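Local atomic coordinates of hydrogenase maturation factor (Thermoanaerobacter tengcongensis, PDB entry 3VTH), a protein that probably transfers the carbamoyl group of carbamoyl phosphate, at the expense of ATP, to the C-terminal cysteine of HypE during [NiFe]-hydrogenase maturation. Residues S401-G406 and T468-S473; K410-M415 and G736-Q741; E455-D460 and L476-V481. All coordinates share one frame; numbering follows the deposited sequence.

Contact 1 (S401-G406 and T468-S473); sequences SILAVG and TQYAKS
V405 meets the helix 468-473 through its two methyl groups, and CG1 does most of the work. V405 CG1 lies 3.9 Å from Y470 CD2, at the edge of the ring and in its plane, and 4.0 Å from A471 CB. CG2 of V405 also faces A471, with 4.2 Å to its CB. The second apolar contribution comes from L403, whose CD2 stands 4.0 Å from CE2 of Y470. Methyls of the two residues thus line one edge of the tyrosine, CD2 to CE2, and the ring offers them its rim. L403 and Y470 cross at about a right angle. On both of these side chains CG is anti to the backbone N (chi1 167° for L403, 174° for Y470), which sets each CG beside its own carbonyl carbon; from there L403 CD2 and Y470 CE2 meet.

The polar part lies at the end of the strand segment, past V405. A water donates to both sides, over 3.1 Å to O of G406 and over 2.7 Å to OG1 of T468. Each acceptor is held further: G406 O also takes a bond from OG of S467, and the hydroxyl of T468 donates to O of H462. The backbone of G406 adopts a conformation in which a side chain would press on the carbonyl O of V405.

The contact illustrates how a helix is laid on a sheet, with alternate residues of strand 402-404 and the residue after it facing the helix. L403 and V405 look toward helix 466-473, while I402 and A404 pack on helix 737-749 across the sheet. A471 and V405 also share V457 and H459 of the adjoining strand 456-460, and Y470 reaches on to F436, I440 and I443 of helix 433-449, which lies beside it.

Contact 2 (K410-M415 and G736-Q741); sequences KNTFCM and GISLGQ
S738 sets its CB and OG against the backbone from T412 to C414, filling most of the interface from the helix side. S738 CB is 3.3 Å from the carbonyl O of T412. S738 OG sits 3.5 Å from the carbonyl carbon of F413 and equally near CB of C414. With chi1 at 68°, OG lies between the backbone N and the carbonyl carbon of S738, and from there its proton is given to OG1 of T412 over 2.9 Å.

T412 OG1 is the common acceptor of the contact. Besides the serine it receives a bond from a water 2.9 Å away, and it is itself the donor to O of G735, the residue just before the helical segment. The water in turn accepts from the backbone N of S738 over 2.9 Å, linking T412 to the backbone of the helical segment. Chi1 of T412, 57°, gives OG1 the corresponding place between its own backbone N and carbonyl carbon.

Beyond this polar patch the contact turns apolar. SG of C414 comes to 4.3 Å from CD1 of L739, and both side chains continue onto A421 of strand 420-423. On the reverse side of the strand segment F413 packs on helix 433-449, its ring edge-to-face with that of Y446.

The Kae1-like domain and its second subdomain, far apart in sequence, are joined here by small side chains that let a helix lie close on the sheet. Three bonds grip the buried hydroxyl of T412, which fixes its rotation. As G735 adjoins the iron ligand D734, this network probably helps to set the chain leading from the metal site into helix 737-749.

Contact 3 (E455-D460 and L476-V481); sequences EVVAHD and LPKIEV
V457 and H459 pair with P477, I479 and V481 through backbone hydrogen bonds, where strand 456-460 runs beside 478-481. Both use N and O, as in any parallel pairing where alternate residues of one strand bond to the residues flanking their opposite number. V457 N reaches O of P477 over 3.1 Å, and its own O accepts from N of I479; H459 N then goes to O of I479. The last of the series, V481 N to H459 O, is the shortest at 2.8 Å but bent, with 143° at the hydrogen.

Apolar contacts divide between the two faces. V456 CG1 approaches CD1 of I479 to 4.1 Å. V457 and K478 lie side by side and point the same way, so tightly that V457 CG1 and K478 CG are 3.4 Å apart. These strands and helix 466-473 between them make a beta-alpha-beta unit, part of the RNase H-like sheet of the actin-type ATPase fold, in which 478-481 is an outermost strand. V457 and H459 face that crossover helix; A458, I479 and V481 pack on helix 737-749.

Aromatic contacts gather on H459. CA of E480 stands over one face of the H459 ring, offset toward its rim and 4.2 Å from the centroid, in a CH-pi contact, whereas CB of K478 lies in the ring plane at the edge. H459 ND1 donates to O of D460 over 2.8 Å from 50° above the carbonyl plane, which holds the ring's rotation. An alanine here would probably leave D460 O without its imidazole donor and open a gap between E480 and helix 466-473.

Polar side-chain links concentrate at D460. OD2 accepts from N of H462, OD1 from ND1 of the iron ligand H483, as a second-shell contact. A water donates to D460 OD1, 2.7 Å away, and to V481 O.

How the contacts relate
All three contacts build one mixed sheet and the helices on its two sides. Contacts 1 and 2 are buried, whereas contact 3, which includes an outermost strand, is partly exposed. Chemistry follows place: contact 3 is backbone pairing within the sheet, contact 1 mainly apolar packing of a helix on it, and contact 2 a small hydroxyl-centred interface with a helix on the other face. Strand 402-404 lies between strands 414-417 and 456-460, with A404 N bonded to C414 O and L403 O accepting from A458 N. Helix 466-473 of contact 1 connects the strands of contact 3, while Q741 of contact 2 reaches G406 N through OE1.

Contact 1 (S401-G406 and T468-S473)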
loop_
_atom_site.group_PDB
_atom_site.type_symbol
_atom_site.label_atom_id
_atom_site.label_comp_id
_atom_site.label_asym_id
_atom_site.label_seq_id
_atom_site.Cartn_x
_atom_site.Cartn_y
_atom_site.Cartn_z
ATOM N N SER A 401 -17.696 -10.229 12.714
ATOM C CA SER A 401 -16.702 -10.170 11.627
ATOM C C SER A 401 -17.338 -9.819 10.277
ATOM O O SER A 401 -18.337 -10.421 9.850
ATOM C CB SER A 401 -15.892 -11.464 11.512
ATOM O OG SER A 401 -14.887 -11.524 12.516
ATOM N N ILE A 402 -16.744 -8.835 9.616
ATOM C CA ILE A 402 -17.231 -8.372 8.319
ATOM C C ILE A 402 -16.137 -8.601 7.290
ATOM O O ILE A 402 -14.967 -8.364 7.568
ATOM C CB ILE A 402 -17.609 -6.873 8.373
ATOM C CG1 ILE A 402 -18.939 -6.711 9.133
ATOM C CG2 ILE A 402 -17.705 -6.250 6.941
ATOM C CD1 ILE A 402 -19.268 -5.279 9.524
ATOM N N LEU A 403 -16.513 -9.098 6.116
ATOM C CA LEU A 403 -15.610 -9.066 4.977
ATOM C C LEU A 403 -16.041 -7.911 4.067
ATOM O O LEU A 403 -17.175 -7.868 3.616
ATOM C CB LEU A 403 -15.658 -10.398 4.218
ATOM C CG LEU A 403 -15.000 -10.441 2.830
ATOM C CD1 LEU A 403 -13.463 -10.259 2.916
ATOM C CD2 LEU A 403 -15.350 -11.761 2.155
ATOM N N ALA A 404 -15.123 -6.987 3.810
ATOM C CA ALA A 404 -15.336 -5.920 2.839
ATOM C C ALA A 404 -14.521 -6.259 1.598
ATOM O O ALA A 404 -13.317 -6.461 1.688
ATOM C CB ALA A 404 -14.921 -4.578 3.423
ATOM N N VAL A 405 -15.199 -6.342 0.451
ATOM C CA VAL A 405 -14.624 -6.949 -0.741
ATOM C C VAL A 405 -13.784 -5.983 -1.559
ATOM O O VAL A 405 -13.053 -6.412 -2.458
ATOM C CB VAL A 405 -15.690 -7.637 -1.639
ATOM C CG1 VAL A 405 -16.331 -8.846 -0.902
ATOM C CG2 VAL A 405 -16.733 -6.641 -2.144
ATOM N N GLY A 406 -13.892 -4.689 -1.257
ATOM C CA GLY A 406 -13.107 -3.675 -1.986
ATOM C C GLY A 406 -13.760 -3.230 -3.282
ATOM O O GLY A 406 -14.973 -3.416 -3.482
ATOM N N THR A 468 -18.023 -7.165 -6.310
ATOM C CA THR A 468 -19.465 -7.158 -6.025
ATOM C C THR A 468 -20.103 -8.513 -6.357
ATOM O O THR A 468 -20.842 -9.076 -5.547
ATOM C CB THR A 468 -20.181 -6.026 -6.804
ATOM O OG1 THR A 468 -19.644 -4.770 -6.384
ATOM C CG2 THR A 468 -21.714 -6.059 -6.555
ATOM N N GLN A 469 -19.790 -9.037 -7.544
ATOM C CA GLN A 469 -20.257 -10.363 -7.970
ATOM C C GLN A 469 -19.828 -11.439 -6.975
ATOM O O GLN A 469 -20.591 -12.351 -6.668
ATOM C CB GLN A 469 -19.786 -10.677 -9.403
ATOM C CG GLN A 469 -20.402 -9.688 -10.426
ATOM C CD GLN A 469 -19.568 -9.457 -11.694
ATOM O OE1 GLN A 469 -18.697 -10.251 -12.045
ATOM N NE2 GLN A 469 -19.861 -8.366 -12.398
ATOM N N TYR A 470 -18.608 -11.320 -6.460
ATOM C CA TYR A 470 -18.148 -12.232 -5.427
ATOM C C TYR A 470 -18.990 -12.091 -4.154
ATOM O O TYR A 470 -19.458 -13.090 -3.625
ATOM C CB TYR A 470 -16.652 -12.045 -5.130
ATOM C CG TYR A 470 -16.163 -12.882 -3.948
ATOM C CD1 TYR A 470 -16.012 -14.262 -4.049
ATOM C CD2 TYR A 470 -15.869 -12.277 -2.729
ATOM C CE1 TYR A 470 -15.554 -15.021 -2.946
ATOM C CE2 TYR A 470 -15.420 -13.008 -1.645
ATOM C CZ TYR A 470 -15.256 -14.363 -1.752
ATOM O OH TYR A 470 -14.821 -15.042 -0.641
ATOM N N ALA A 471 -19.200 -10.854 -3.691
ATOM C CA ALA A 471 -20.014 -10.594 -2.495
ATOM C C ALA A 471 -21.415 -11.204 -2.609
ATOM O O ALA A 471 -21.885 -11.870 -1.688
ATOM C CB ALA A 471 -20.111 -9.108 -2.213
ATOM N N LYS A 472 -22.060 -10.975 -3.749
ATOM C CA LYS A 472 -23.403 -11.487 -4.001
ATOM C C LYS A 472 -23.430 -13.000 -4.095
ATOM O O LYS A 472 -24.448 -13.611 -3.798
ATOM C CB LYS A 472 -23.992 -10.898 -5.282
ATOM C CG LYS A 472 -24.010 -9.380 -5.355
ATOM C CD LYS A 472 -24.916 -8.760 -4.295
ATOM C CE LYS A 472 -25.854 -7.716 -4.912
ATOM N NZ LYS A 472 -25.172 -6.771 -5.832
ATOM N N SER A 473 -22.308 -13.602 -4.494
ATOM C CA SER A 473 -22.205 -15.061 -4.568
ATOM C C SER A 473 -22.214 -15.740 -3.191
ATOM O O SER A 473 -22.396 -16.955 -3.108
ATOM C CB SER A 473 -20.934 -15.480 -5.325
ATOM O OG SER A 473 -19.836 -15.671 -4.429
HETATM O O HOH W 1 -17.746 -4.427 -4.430
#

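Contact 2 (K410-M415 and G736-Q741)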
loop_
_atom_site.group_PDB
_atom_site.type_symbol
_atom_site.label_atom_id
_atom_site.label_comp_id
_atom_site.label_asym_id
_atom_site.label_seq_id
_atom_site.Cartn_x
_atom_site.Cartn_y
_atom_site.Cartn_z
ATOM N N LYS A 410 -6.871 -1.417 -8.162
ATOM C CA LYS A 410 -5.978 -1.455 -7.010
ATOM C C LYS A 410 -6.637 -2.180 -5.830
ATOM O O LYS A 410 -6.559 -1.744 -4.674
ATOM C CB LYS A 410 -5.600 -0.024 -6.604
ATOM C CG LYS A 410 -4.772 0.757 -7.667
ATOM C CD LYS A 410 -4.644 2.227 -7.237
ATOM C CE LYS A 410 -3.724 3.071 -8.152
ATOM N NZ LYS A 410 -4.134 3.080 -9.611
ATOM N N ASN A 411 -7.303 -3.280 -6.129
ATOM C CA ASN A 411 -8.145 -3.898 -5.118
ATOM C C ASN A 411 -7.400 -4.318 -3.844
ATOM O O ASN A 411 -6.282 -4.826 -3.908
ATOM C CB ASN A 411 -8.906 -5.075 -5.715
ATOM C CG ASN A 411 -9.719 -5.831 -4.662
ATOM O OD1 ASN A 411 -10.931 -5.617 -4.502
ATOM N ND2 ASN A 411 -9.052 -6.688 -3.931
ATOM N N THR A 412 -8.036 -4.075 -2.691
ATOM C CA THR A 412 -7.748 -4.811 -1.478
ATOM C C THR A 412 -9.111 -5.231 -0.918
ATOM O O THR A 412 -10.137 -4.627 -1.249
ATOM C CB THR A 412 -7.055 -3.939 -0.410
ATOM O OG1 THR A 412 -7.885 -2.804 -0.127
ATOM C CG2 THR A 412 -5.650 -3.473 -0.880
ATOM N N PHE A 413 -9.097 -6.251 -0.065
ATOM C CA PHE A 413 -10.248 -6.605 0.749
ATOM C C PHE A 413 -9.875 -6.370 2.209
ATOM O O PHE A 413 -8.702 -6.194 2.523
ATOM C CB PHE A 413 -10.676 -8.065 0.496
ATOM C CG PHE A 413 -9.602 -9.082 0.798
ATOM C CD1 PHE A 413 -9.401 -9.537 2.097
ATOM C CD2 PHE A 413 -8.803 -9.593 -0.226
ATOM C CE1 PHE A 413 -8.400 -10.502 2.391
ATOM C CE2 PHE A 413 -7.805 -10.558 0.047
ATOM C CZ PHE A 413 -7.606 -11.010 1.350
ATOM N N CYS A 414 -10.873 -6.309 3.093
ATOM C CA CYS A 414 -10.615 -6.076 4.516
ATOM C C CYS A 414 -11.517 -6.975 5.355
ATOM O O CYS A 414 -12.692 -7.122 5.030
ATOM C CB CYS A 414 -10.834 -4.590 4.853
ATOM S SG CYS A 414 -10.543 -4.130 6.574
ATOM N N MET A 415 -10.956 -7.601 6.396
ATOM C CA MET A 415 -11.716 -8.456 7.321
ATOM C C MET A 415 -11.547 -7.956 8.741
ATOM O O MET A 415 -10.421 -7.733 9.192
ATOM C CB MET A 415 -11.178 -9.893 7.333
ATOM C CG MET A 415 -11.210 -10.598 6.027
ATOM S SD MET A 415 -10.253 -12.134 6.141
ATOM C CE MET A 415 -10.496 -12.606 4.434
ATOM N N GLY A 736 -7.705 1.851 -0.664
ATOM C CA GLY A 736 -8.237 2.107 0.689
ATOM C C GLY A 736 -9.734 1.837 0.866
ATOM O O GLY A 736 -10.221 1.814 1.984
ATOM N N ILE A 737 -10.454 1.588 -0.229
ATOM C CA ILE A 737 -11.926 1.458 -0.210
ATOM C C ILE A 737 -12.436 0.381 0.778
ATOM O O ILE A 737 -13.395 0.612 1.489
ATOM C CB ILE A 737 -12.445 1.182 -1.645
ATOM C CG1 ILE A 737 -12.431 2.478 -2.491
ATOM C CG2 ILE A 737 -13.791 0.501 -1.662
ATOM C CD1 ILE A 737 -13.512 3.518 -2.127
ATOM N N SER A 738 -11.776 -0.776 0.819
ATOM C CA SER A 738 -12.220 -1.872 1.684
ATOM C C SER A 738 -12.246 -1.514 3.175
ATOM O O SER A 738 -13.101 -1.992 3.908
ATOM C CB SER A 738 -11.372 -3.121 1.435
ATOM O OG SER A 738 -10.038 -2.895 1.877
ATOM N N LEU A 739 -11.319 -0.674 3.634
ATOM C CA LEU A 739 -11.338 -0.232 5.030
ATOM C C LEU A 739 -12.579 0.630 5.338
ATOM O O LEU A 739 -13.226 0.453 6.389
ATOM C CB LEU A 739 -10.051 0.503 5.402
ATOM C CG LEU A 739 -9.995 1.058 6.826
ATOM C CD1 LEU A 739 -10.045 -0.093 7.920
ATOM C CD2 LEU A 739 -8.784 1.935 7.023
ATOM N N GLY A 740 -12.907 1.541 4.418
ATOM C CA GLY A 740 -14.112 2.360 4.542
ATOM C C GLY A 740 -15.388 1.529 4.526
ATOM O O GLY A 740 -16.274 1.742 5.371
ATOM N N GLN A 741 -15.485 0.582 3.583
ATOM C CA GLN A 741 -16.631 -0.335 3.533
ATOM C C GLN A 741 -16.782 -1.079 4.852
ATOM O O GLN A 741 -17.896 -1.258 5.339
ATOM C CB GLN A 741 -16.486 -1.385 2.427
ATOM C CG GLN A 741 -16.479 -0.854 0.993
ATOM C CD GLN A 741 -16.080 -1.926 -0.012
ATOM O OE1 GLN A 741 -15.339 -2.866 0.320
ATOM N NE2 GLN A 741 -16.554 -1.779 -1.263
HETATM O O HOH W 2 -10.161 -1.554 -1.464
#

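Contact 3 (E455-D460 and L476-V481)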
loop_
_atom_site.group_PDB
_atom_site.type_symbol
_atom_site.label_atom_id
_atom_site.label_comp_id
_atom_site.label_asym_id
_atom_site.label_seq_id
_atom_site.Cartn_x
_atom_site.Cartn_y
_atom_site.Cartn_z
ATOM N N GLU A 455 -19.390 -12.832 8.868
ATOM C CA GLU A 455 -20.825 -12.960 9.145
ATOM C C GLU A 455 -21.663 -12.048 8.242
ATOM O O GLU A 455 -22.825 -12.331 7.967
ATOM C CB GLU A 455 -21.095 -12.723 10.632
ATOM C CG GLU A 455 -20.449 -13.822 11.500
ATOM C CD GLU A 455 -20.855 -13.783 12.974
ATOM O OE1 GLU A 455 -20.919 -12.675 13.552
ATOM O OE2 GLU A 455 -21.080 -14.870 13.567
ATOM N N VAL A 456 -21.046 -10.969 7.758
ATOM C CA VAL A 456 -21.709 -10.015 6.880
ATOM C C VAL A 456 -20.671 -9.593 5.844
ATOM O O VAL A 456 -19.474 -9.498 6.163
ATOM C CB VAL A 456 -22.237 -8.774 7.675
ATOM C CG1 VAL A 456 -22.724 -7.680 6.754
ATOM C CG2 VAL A 456 -23.387 -9.172 8.639
ATOM N N VAL A 457 -21.114 -9.372 4.607
ATOM C CA VAL A 457 -20.207 -8.919 3.548
ATOM C C VAL A 457 -20.609 -7.514 3.092
ATOM O O VAL A 457 -21.799 -7.246 2.860
ATOM C CB VAL A 457 -20.168 -9.903 2.347
ATOM C CG1 VAL A 457 -21.554 -10.040 1.696
ATOM C CG2 VAL A 457 -19.162 -9.427 1.280
ATOM N N ALA A 458 -19.620 -6.625 2.990
ATOM C CA ALA A 458 -19.832 -5.269 2.524
ATOM C C ALA A 458 -19.208 -5.137 1.134
ATOM O O ALA A 458 -18.126 -5.697 0.856
ATOM C CB ALA A 458 -19.213 -4.252 3.484
ATOM N N HIS A 459 -19.905 -4.417 0.263
ATOM C CA HIS A 459 -19.470 -4.303 -1.127
ATOM C C HIS A 459 -19.894 -2.965 -1.716
ATOM O O HIS A 459 -20.752 -2.263 -1.149
ATOM C CB HIS A 459 -20.040 -5.470 -1.955
ATOM C CG HIS A 459 -21.533 -5.460 -2.077
ATOM N ND1 HIS A 459 -22.205 -4.706 -3.022
ATOM C CD2 HIS A 459 -22.482 -6.116 -1.374
ATOM C CE1 HIS A 459 -23.507 -4.906 -2.892
ATOM N NE2 HIS A 459 -23.699 -5.762 -1.901
ATOM N N ASP A 460 -19.292 -2.617 -2.851
ATOM C CA ASP A 460 -19.624 -1.400 -3.562
ATOM C C ASP A 460 -21.000 -1.508 -4.214
ATOM O O ASP A 460 -21.432 -2.600 -4.623
ATOM C CB ASP A 460 -18.576 -1.137 -4.655
ATOM C CG ASP A 460 -18.496 0.339 -5.050
ATOM O OD1 ASP A 460 -17.607 1.042 -4.534
ATOM O OD2 ASP A 460 -19.303 0.790 -5.889
ATOM N N LEU A 476 -24.453 -14.807 2.745
ATOM C CA LEU A 476 -24.326 -13.933 3.908
ATOM C C LEU A 476 -25.180 -12.699 3.686
ATOM O O LEU A 476 -25.374 -12.313 2.543
ATOM C CB LEU A 476 -22.864 -13.490 4.095
ATOM C CG LEU A 476 -21.739 -14.464 4.452
ATOM C CD1 LEU A 476 -20.405 -13.739 4.370
ATOM C CD2 LEU A 476 -21.953 -15.101 5.849
ATOM N N PRO A 477 -25.669 -12.066 4.773
ATOM C CA PRO A 477 -26.325 -10.763 4.645
ATOM C C PRO A 477 -25.337 -9.767 4.021
ATOM O O PRO A 477 -24.136 -9.847 4.307
ATOM C CB PRO A 477 -26.604 -10.364 6.099
ATOM C CG PRO A 477 -26.589 -11.664 6.877
ATOM C CD PRO A 477 -25.546 -12.487 6.183
ATOM N N LYS A 478 -25.841 -8.860 3.188
ATOM C CA LYS A 478 -25.008 -7.910 2.442
ATOM C C LYS A 478 -25.346 -6.474 2.812
ATOM O O LYS A 478 -26.522 -6.141 3.037
ATOM C CB LYS A 478 -25.209 -8.093 0.931
ATOM C CG LYS A 478 -24.600 -9.374 0.390
ATOM C CD LYS A 478 -25.468 -10.082 -0.631
ATOM C CE LYS A 478 -25.154 -11.584 -0.575
ATOM N NZ LYS A 478 -26.183 -12.406 -1.265
ATOM N N ILE A 479 -24.311 -5.636 2.874
ATOM C CA ILE A 479 -24.476 -4.193 2.985
ATOM C C ILE A 479 -23.769 -3.517 1.795
ATOM O O ILE A 479 -22.561 -3.688 1.615
ATOM C CB ILE A 479 -23.985 -3.648 4.355
ATOM C CG1 ILE A 479 -24.846 -4.231 5.501
ATOM C CG2 ILE A 479 -24.063 -2.116 4.380
ATOM C CD1 ILE A 479 -24.324 -3.930 6.913
ATOM N N GLU A 480 -24.533 -2.787 0.979
ATOM C CA GLU A 480 -23.965 -2.039 -0.137
ATOM C C GLU A 480 -23.496 -0.690 0.367
ATOM O O GLU A 480 -24.174 -0.054 1.182
ATOM C CB GLU A 480 -24.980 -1.891 -1.297
ATOM C CG GLU A 480 -26.263 -1.094 -0.969
ATOM C CD GLU A 480 -27.191 -0.900 -2.183
ATOM O OE1 GLU A 480 -28.150 -0.087 -2.077
ATOM O OE2 GLU A 480 -26.962 -1.554 -3.232
ATOM N N VAL A 481 -22.336 -0.257 -0.118
ATOM C CA VAL A 481 -21.682 0.954 0.349
ATOM C C VAL A 481 -21.344 1.811 -0.872
ATOM O O VAL A 481 -20.697 1.345 -1.811
ATOM C CB VAL A 481 -20.386 0.621 1.142
ATOM C CG1 VAL A 481 -19.639 1.902 1.532
ATOM C CG2 VAL A 481 -20.716 -0.251 2.381
HETATM O O HOH W 3 -17.796 0.869 -1.830
#